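Local coordinates for ABC transporter, substrate-binding protein (Clostridium perfringens, PDB 4EDP), which probably captures a solute outside the cell and delivers it to the membrane components of an ABC import system, at residues 285-289 against 290-294; 114-117 against 118-121; 47-51 against 52-56. One frame throughout, in Å; residues are numbered along the deposited sequence.

Contact 1. Residues 285-289 against 290-294; sequences YALSK and EVQEK
Over one face of the Tyr285 ring sits a methyl of Val291: CG2 stands 3.6 Å from the ring centroid, 19° off the normal and shifted toward the CE1 rim, a CH-pi contact. A second flat group, the Gln292 amide, points its NE2 at Ala286 O (3.0 Å), with the oxygen lying in the amide plane and the N-H nearly straight. A bend at chi2 (-88°) folds the chain back to make this reach. Its amide has further partners, NE2 at Tyr136 O and OE1 at the backbone N of Val304 and Asn305, so its rotation is well fixed.

Ser288 is the N-cap of the next helix. OG gives a short bond to Tyr285 O (2.6 Å), in the carbonyl plane on a lone pair, and takes a weak one from Val291 N at 3.4 Å. On the outer side, Lys289 NZ forms a salt bridge with Glu293 OE2 (2.8 Å), arriving on the syn side but 35° out of the carboxylate plane.

A water joins Tyr285 OH to Lys294 NZ. The capped turn thus connects helix 276-286 to helix 289-299, while Tyr285 OH bonds Val53 O and its ring meets Phe57, both on helix 46-61.

Contact 2. Residues 114-117 against 118-121; sequences IPNA and SEMN
Ser118 folds back on Pro115 with two bonds to one carbonyl: N reaches Pro115 O at 3.0 Å from above the carbonyl plane, while OG reaches that same Pro115 O, also at 3.0 Å, almost in line with the C=O bond. A chi1 of 72° places OG between the backbone N and the carbonyl carbon, which turns the hydroxyl back along the chain. Two more backbone bonds follow with the same i to i+3 spacing, Glu119 N to Asn116 O (2.9 Å) and Met120 N to Ala117 O (3.2 Å).

This repeat makes residues 115-119 a short 3-10 turn, set in the loop between helix 94-103 and helix 125-130. Its backbone N-H donors stand well above the acceptor carbonyl planes, by as much as 66° at Ala117 O.

Among the polar side chains, Asn116 and Glu119 run side by side with their flat ends turned 43° apart. A water bridges them, donating to Glu119 OE1 at 2.7 Å and only weakly to Asn116 OD1; Glu119 OE1 also accepts from Asn305 ND2.

The apolar part is small. Met120 SD lies 3.9 Å from Ala117 CB, and the Met120 side chain also packs on Lys125, Thr127 and Val128 of helix 125-130.

Contact 3. Residues 47-51 against 52-56; sequences DVLKE and TVFEP
Val48 O is gripped twice by Thr52: the backbone N comes within 2.7 Å and the hydroxyl OG1 within 2.8 Å of that oxygen, from opposite faces of the carbonyl plane. Thr52 OG1 can do this because it lies beside its own backbone N (chi1 -58°), which tips the hydroxyl back over the preceding turn. The segments belong to helix 46-61, the crossover helix of the beta-alpha-beta unit that starts at strand 37-41 and ends at strand 65-69.

Val53 N continues the regular pattern with a bond to Leu49 O (2.9 Å). Then the turn widens. Glu55 N bonds Lys50 O at 2.8 Å, in the carbonyl plane, an i to i+5 link that marks the pi-type turn at 52-54. Pro56 follows with no N-H to give, and its CD lies 3.4 Å from Glu51 O. The helix is kinked here, and the axes of 47-51 and 52-56 differ by 44°.

The charged ends pair with near neighbours along the helix, Lys50 with Glu46 and Glu55 with Lys59.

Packing gathers round Leu49. Its CD1 meets Val53 CG2 at 4.1 Å as the two side chains pass at a slant, while Phe54 turns its ring toward Ile65 and Leu67 of strand 65-69. Val53 also touches Phe282 and Thr295, and Thr52 touches Ala298, so this side of the helix faces helices 276-286 and 289-299. Closest of the apolar pairs is Leu49 CG against Phe54 CE2, 3.4 Å apart.

In the fold
From the N terminus the chain meets contact 3 first, within the crossover helix 46-61, then contact 2 in the loop between helices 94-103 and 125-130, and last contact 1 at the junction of helices 276-286 and 289-299. Each is local and closes only a turn; they come in series, neither nested nor crossed. Contact 1 is the middle piece in space, its centre about 12 Å from that of contact 3 and about 11 Å from that of contact 2. Towards contact 2 it packs Leu287 on Ile114 and Met120, and Ser288 on Asn116. On its other side it meets the crossover helix at Thr52 and Pro56; contacts 2 and 3 do not touch each other, and the late helices lie between them.

Contact 1. Residues 285-289 against 290-294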
loop_
_atom_site.group_PDB
_atom_site.type_symbol
_atom_site.label_atom_id
_atom_site.label_comp_id
_atom_site.label_asym_id
_atom_site.label_seq_id
_atom_site.Cartn_x
_atom_site.Cartn_y
_atom_site.Cartn_z
ATOM N N TYR A 285 -16.490 -4.823 11.638
ATOM C CA TYR A 285 -17.075 -5.592 10.546
ATOM C C TYR A 285 -16.105 -5.719 9.366
ATOM O O TYR A 285 -15.921 -6.821 8.815
ATOM C CB TYR A 285 -18.382 -4.906 10.130
ATOM C CG TYR A 285 -18.966 -5.258 8.784
ATOM C CD1 TYR A 285 -19.782 -6.378 8.612
ATOM C CD2 TYR A 285 -18.773 -4.418 7.699
ATOM C CE1 TYR A 285 -20.356 -6.676 7.358
ATOM C CE2 TYR A 285 -19.333 -4.702 6.458
ATOM C CZ TYR A 285 -20.117 -5.832 6.296
ATOM O OH TYR A 285 -20.664 -6.097 5.058
ATOM N N ALA A 286 -15.457 -4.610 9.003
ATOM C CA ALA A 286 -14.510 -4.609 7.871
ATOM C C ALA A 286 -13.310 -5.556 8.095
ATOM O O ALA A 286 -12.720 -6.071 7.132
ATOM C CB ALA A 286 -14.027 -3.183 7.573
ATOM N N LEU A 287 -12.985 -5.790 9.368
ATOM C CA LEU A 287 -11.882 -6.655 9.766
ATOM C C LEU A 287 -12.317 -8.099 9.998
ATOM O O LEU A 287 -11.469 -8.960 10.197
ATOM C CB LEU A 287 -11.209 -6.118 11.051
ATOM C CG LEU A 287 -10.483 -4.766 10.970
ATOM C CD1 LEU A 287 -9.911 -4.282 12.347
ATOM C CD2 LEU A 287 -9.379 -4.828 9.935
ATOM N N SER A 288 -13.620 -8.366 9.943
ATOM C CA SER A 288 -14.131 -9.717 10.186
ATOM C C SER A 288 -13.668 -10.701 9.110
ATOM O O SER A 288 -13.442 -10.333 7.955
ATOM C CB SER A 288 -15.664 -9.726 10.287
ATOM O OG SER A 288 -16.303 -9.430 9.051
ATOM N N LYS A 289 -13.558 -11.964 9.498
ATOM C CA LYS A 289 -13.120 -13.010 8.587
ATOM C C LYS A 289 -14.005 -13.072 7.333
ATOM O O LYS A 289 -13.495 -13.153 6.223
ATOM C CB LYS A 289 -13.112 -14.346 9.328
ATOM C CG LYS A 289 -12.810 -15.585 8.473
ATOM C CD LYS A 289 -12.870 -16.857 9.347
ATOM C CE LYS A 289 -12.748 -18.137 8.539
ATOM N NZ LYS A 289 -13.886 -18.275 7.574
ATOM N N GLU A 290 -15.317 -12.993 7.516
ATOM C CA GLU A 290 -16.243 -13.058 6.383
ATOM C C GLU A 290 -16.050 -11.898 5.398
ATOM O O GLU A 290 -15.966 -12.122 4.199
ATOM C CB GLU A 290 -17.699 -13.134 6.851
ATOM C CG GLU A 290 -18.692 -13.218 5.676
ATOM C CD GLU A 290 -20.155 -13.326 6.100
ATOM O OE1 GLU A 290 -21.032 -13.247 5.210
ATOM O OE2 GLU A 290 -20.430 -13.490 7.308
ATOM N N VAL A 291 -15.966 -10.666 5.891
ATOM C CA VAL A 291 -15.795 -9.519 4.989
ATOM C C VAL A 291 -14.413 -9.532 4.300
ATOM O O VAL A 291 -14.284 -9.178 3.124
ATOM C CB VAL A 291 -16.050 -8.194 5.705
ATOM C CG1 VAL A 291 -15.776 -7.024 4.772
ATOM C CG2 VAL A 291 -17.494 -8.149 6.234
ATOM N N GLN A 292 -13.386 -9.921 5.041
ATOM C CA GLN A 292 -12.030 -10.048 4.496
ATOM C C GLN A 292 -12.004 -11.109 3.367
ATOM O O GLN A 292 -11.330 -10.927 2.346
ATOM C CB GLN A 292 -11.074 -10.383 5.648
ATOM C CG GLN A 292 -10.860 -9.208 6.630
ATOM C CD GLN A 292 -9.720 -8.278 6.219
ATOM O OE1 GLN A 292 -8.631 -8.744 5.901
ATOM N NE2 GLN A 292 -9.944 -6.966 6.298
ATOM N N GLU A 293 -12.710 -12.217 3.553
ATOM C CA GLU A 293 -12.792 -13.256 2.511
ATOM C C GLU A 293 -13.557 -12.724 1.294
ATOM O O GLU A 293 -13.102 -12.855 0.167
ATOM C CB GLU A 293 -13.476 -14.522 3.043
ATOM C CG GLU A 293 -12.640 -15.253 4.078
ATOM C CD GLU A 293 -13.306 -16.483 4.681
ATOM O OE1 GLU A 293 -14.545 -16.638 4.568
ATOM O OE2 GLU A 293 -12.563 -17.287 5.291
ATOM N N LYS A 294 -14.711 -12.103 1.530
ATOM C CA LYS A 294 -15.530 -11.563 0.439
ATOM C C LYS A 294 -14.793 -10.515 -0.384
ATOM O O LYS A 294 -14.863 -10.545 -1.610
ATOM C CB LYS A 294 -16.845 -10.973 0.974
ATOM C CG LYS A 294 -17.794 -12.025 1.539
ATOM C CD LYS A 294 -19.035 -11.427 2.197
ATOM C CE LYS A 294 -19.936 -10.683 1.225
ATOM N NZ LYS A 294 -21.136 -10.120 1.930
HETATM O O HOH W 1 -20.670 -8.794 4.261
#

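Contact 2. Residues 114-117 against 118-121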
loop_
_atom_site.group_PDB
_atom_site.type_symbol
_atom_site.label_atom_id
_atom_site.label_comp_id
_atom_site.label_asym_id
_atom_site.label_seq_id
_atom_site.Cartn_x
_atom_site.Cartn_y
_atom_site.Cartn_z
ATOM N N ILE A 114 -13.086 -3.106 19.036
ATOM C CA ILE A 114 -12.756 -3.689 17.734
ATOM C C ILE A 114 -12.087 -5.047 17.996
ATOM O O ILE A 114 -10.901 -5.245 17.695
ATOM C CB ILE A 114 -11.819 -2.749 16.938
ATOM C CG1 ILE A 114 -12.351 -1.308 16.966
ATOM C CG2 ILE A 114 -11.612 -3.257 15.478
ATOM C CD1 ILE A 114 -11.492 -0.292 16.173
ATOM N N PRO A 115 -12.859 -6.013 18.506
ATOM C CA PRO A 115 -12.250 -7.303 18.839
ATOM C C PRO A 115 -11.628 -8.037 17.663
ATOM O O PRO A 115 -10.641 -8.756 17.853
ATOM C CB PRO A 115 -13.410 -8.096 19.450
ATOM C CG PRO A 115 -14.639 -7.429 18.908
ATOM C CD PRO A 115 -14.293 -5.989 18.831
ATOM N N ASN A 116 -12.137 -7.802 16.450
ATOM C CA ASN A 116 -11.589 -8.467 15.261
ATOM C C ASN A 116 -10.163 -8.069 14.942
ATOM O O ASN A 116 -9.483 -8.765 14.201
ATOM C CB ASN A 116 -12.511 -8.304 14.043
ATOM C CG ASN A 116 -13.758 -9.180 14.155
ATOM O OD1 ASN A 116 -13.708 -10.237 14.806
ATOM N ND2 ASN A 116 -14.872 -8.769 13.519
ATOM N N ALA A 117 -9.711 -6.948 15.495
ATOM C CA ALA A 117 -8.317 -6.536 15.335
ATOM C C ALA A 117 -7.365 -7.607 15.897
ATOM O O ALA A 117 -6.183 -7.657 15.500
ATOM C CB ALA A 117 -8.062 -5.180 15.998
ATOM N N SER A 118 -7.858 -8.468 16.789
ATOM C CA SER A 118 -7.031 -9.546 17.354
ATOM C C SER A 118 -6.637 -10.556 16.283
ATOM O O SER A 118 -5.655 -11.290 16.445
ATOM C CB SER A 118 -7.739 -10.280 18.501
ATOM O OG SER A 118 -8.816 -11.109 18.043
ATOM N N GLU A 119 -7.384 -10.581 15.185
ATOM C CA GLU A 119 -7.129 -11.538 14.111
ATOM C C GLU A 119 -6.191 -11.018 13.013
ATOM O O GLU A 119 -5.864 -11.743 12.083
ATOM C CB GLU A 119 -8.476 -12.014 13.535
ATOM C CG GLU A 119 -9.305 -12.763 14.565
ATOM C CD GLU A 119 -10.701 -13.163 14.099
ATOM O OE1 GLU A 119 -11.068 -13.004 12.914
ATOM O OE2 GLU A 119 -11.453 -13.642 14.960
ATOM N N MET A 120 -5.724 -9.783 13.142
ATOM C CA MET A 120 -4.827 -9.194 12.159
ATOM C C MET A 120 -3.475 -9.894 12.192
ATOM O O MET A 120 -3.046 -10.378 13.249
ATOM C CB MET A 120 -4.668 -7.688 12.426
ATOM C CG MET A 120 -5.959 -6.893 12.085
ATOM S SD MET A 120 -6.018 -5.176 12.652
ATOM C CE MET A 120 -4.808 -4.404 11.556
ATOM N N ASN A 121 -2.812 -9.979 11.042
ATOM C CA ASN A 121 -1.495 -10.607 11.003
ATOM C C ASN A 121 -0.521 -9.663 11.719
ATOM O O ASN A 121 -0.826 -8.489 11.894
ATOM C CB ASN A 121 -1.084 -10.984 9.575
ATOM C CG ASN A 121 -0.925 -9.796 8.661
ATOM O OD1 ASN A 121 -0.157 -8.871 8.945
ATOM N ND2 ASN A 121 -1.575 -9.862 7.496
HETATM O O HOH W 2 -13.692 -12.681 12.361
#

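Contact 3. Residues 47-51 against 52-56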
loop_
_atom_site.group_PDB
_atom_site.type_symbol
_atom_site.label_atom_id
_atom_site.label_comp_id
_atom_site.label_asym_id
_atom_site.label_seq_id
_atom_site.Cartn_x
_atom_site.Cartn_y
_atom_site.Cartn_z
ATOM N N ASP A 47 -20.378 -0.391 -7.616
ATOM C CA ASP A 47 -21.461 -1.370 -7.495
ATOM C C ASP A 47 -21.040 -2.584 -6.676
ATOM O O ASP A 47 -21.746 -3.000 -5.764
ATOM C CB ASP A 47 -21.986 -1.835 -8.861
ATOM C CG ASP A 47 -22.879 -0.803 -9.534
ATOM O OD1 ASP A 47 -22.841 0.381 -9.131
ATOM O OD2 ASP A 47 -23.621 -1.181 -10.472
ATOM N N VAL A 48 -19.884 -3.152 -7.006
ATOM C CA VAL A 48 -19.387 -4.328 -6.302
ATOM C C VAL A 48 -19.095 -3.986 -4.845
ATOM O O VAL A 48 -19.397 -4.759 -3.933
ATOM C CB VAL A 48 -18.107 -4.869 -6.962
ATOM C CG1 VAL A 48 -17.622 -6.111 -6.226
ATOM C CG2 VAL A 48 -18.361 -5.172 -8.426
ATOM N N LEU A 49 -18.519 -2.808 -4.636
ATOM C CA LEU A 49 -18.178 -2.339 -3.300
ATOM C C LEU A 49 -19.429 -2.225 -2.426
ATOM O O LEU A 49 -19.460 -2.691 -1.284
ATOM C CB LEU A 49 -17.477 -0.989 -3.418
ATOM C CG LEU A 49 -16.965 -0.356 -2.145
ATOM C CD1 LEU A 49 -15.992 -1.300 -1.423
ATOM C CD2 LEU A 49 -16.290 0.974 -2.481
ATOM N N LYS A 50 -20.462 -1.595 -2.974
ATOM C CA LYS A 50 -21.730 -1.452 -2.266
ATOM C C LYS A 50 -22.348 -2.817 -1.998
ATOM O O LYS A 50 -22.807 -3.099 -0.899
ATOM C CB LYS A 50 -22.704 -0.622 -3.098
ATOM C CG LYS A 50 -22.442 0.875 -3.117
ATOM C CD LYS A 50 -23.338 1.546 -4.153
ATOM C CE LYS A 50 -23.439 3.049 -3.940
ATOM N NZ LYS A 50 -22.105 3.681 -3.824
ATOM N N GLU A 51 -22.359 -3.656 -3.024
ATOM C CA GLU A 51 -22.935 -4.990 -2.940
ATOM C C GLU A 51 -22.237 -5.889 -1.920
ATOM O O GLU A 51 -22.878 -6.586 -1.130
ATOM C CB GLU A 51 -22.850 -5.636 -4.325
ATOM C CG GLU A 51 -23.346 -7.060 -4.397
ATOM C CD GLU A 51 -23.167 -7.659 -5.787
ATOM O OE1 GLU A 51 -22.693 -6.944 -6.700
ATOM O OE2 GLU A 51 -23.487 -8.850 -5.959
ATOM N N THR A 52 -20.911 -5.843 -1.932
ATOM C CA THR A 52 -20.093 -6.686 -1.085
ATOM C C THR A 52 -19.900 -6.215 0.348
ATOM O O THR A 52 -19.971 -7.015 1.276
ATOM C CB THR A 52 -18.685 -6.821 -1.711
ATOM O OG1 THR A 52 -18.812 -7.373 -3.029
ATOM C CG2 THR A 52 -17.780 -7.718 -0.849
ATOM N N VAL A 53 -19.664 -4.921 0.521
ATOM C CA VAL A 53 -19.365 -4.359 1.829
ATOM C C VAL A 53 -20.445 -3.540 2.541
ATOM O O VAL A 53 -20.890 -3.888 3.639
ATOM C CB VAL A 53 -18.105 -3.457 1.707
ATOM C CG1 VAL A 53 -17.784 -2.770 3.037
ATOM C CG2 VAL A 53 -16.921 -4.287 1.220
ATOM N N PHE A 54 -20.887 -2.472 1.904
ATOM C CA PHE A 54 -21.800 -1.556 2.555
ATOM C C PHE A 54 -23.243 -1.995 2.731
ATOM O O PHE A 54 -23.809 -1.831 3.808
ATOM C CB PHE A 54 -21.727 -0.206 1.860
ATOM C CG PHE A 54 -20.338 0.357 1.825
ATOM C CD1 PHE A 54 -19.675 0.652 3.003
ATOM C CD2 PHE A 54 -19.697 0.604 0.625
ATOM C CE1 PHE A 54 -18.392 1.161 2.984
ATOM C CE2 PHE A 54 -18.412 1.131 0.607
ATOM C CZ PHE A 54 -17.759 1.396 1.792
ATOM N N GLU A 55 -23.840 -2.538 1.685
ATOM C CA GLU A 55 -25.237 -2.948 1.767
ATOM C C GLU A 55 -25.514 -3.989 2.842
ATOM O O GLU A 55 -26.508 -3.868 3.577
ATOM C CB GLU A 55 -25.737 -3.426 0.406
ATOM C CG GLU A 55 -26.087 -2.304 -0.563
ATOM C CD GLU A 55 -27.377 -1.565 -0.192
ATOM O OE1 GLU A 55 -27.868 -1.715 0.953
ATOM O OE2 GLU A 55 -27.914 -0.836 -1.064
ATOM N N PRO A 56 -24.657 -5.017 2.945
ATOM C CA PRO A 56 -24.948 -5.995 3.975
ATOM C C PRO A 56 -24.924 -5.379 5.367
ATOM O O PRO A 56 -25.779 -5.697 6.192
ATOM C CB PRO A 56 -23.847 -7.037 3.785
ATOM C CG PRO A 56 -23.517 -6.937 2.343
ATOM C CD PRO A 56 -23.579 -5.474 2.052
#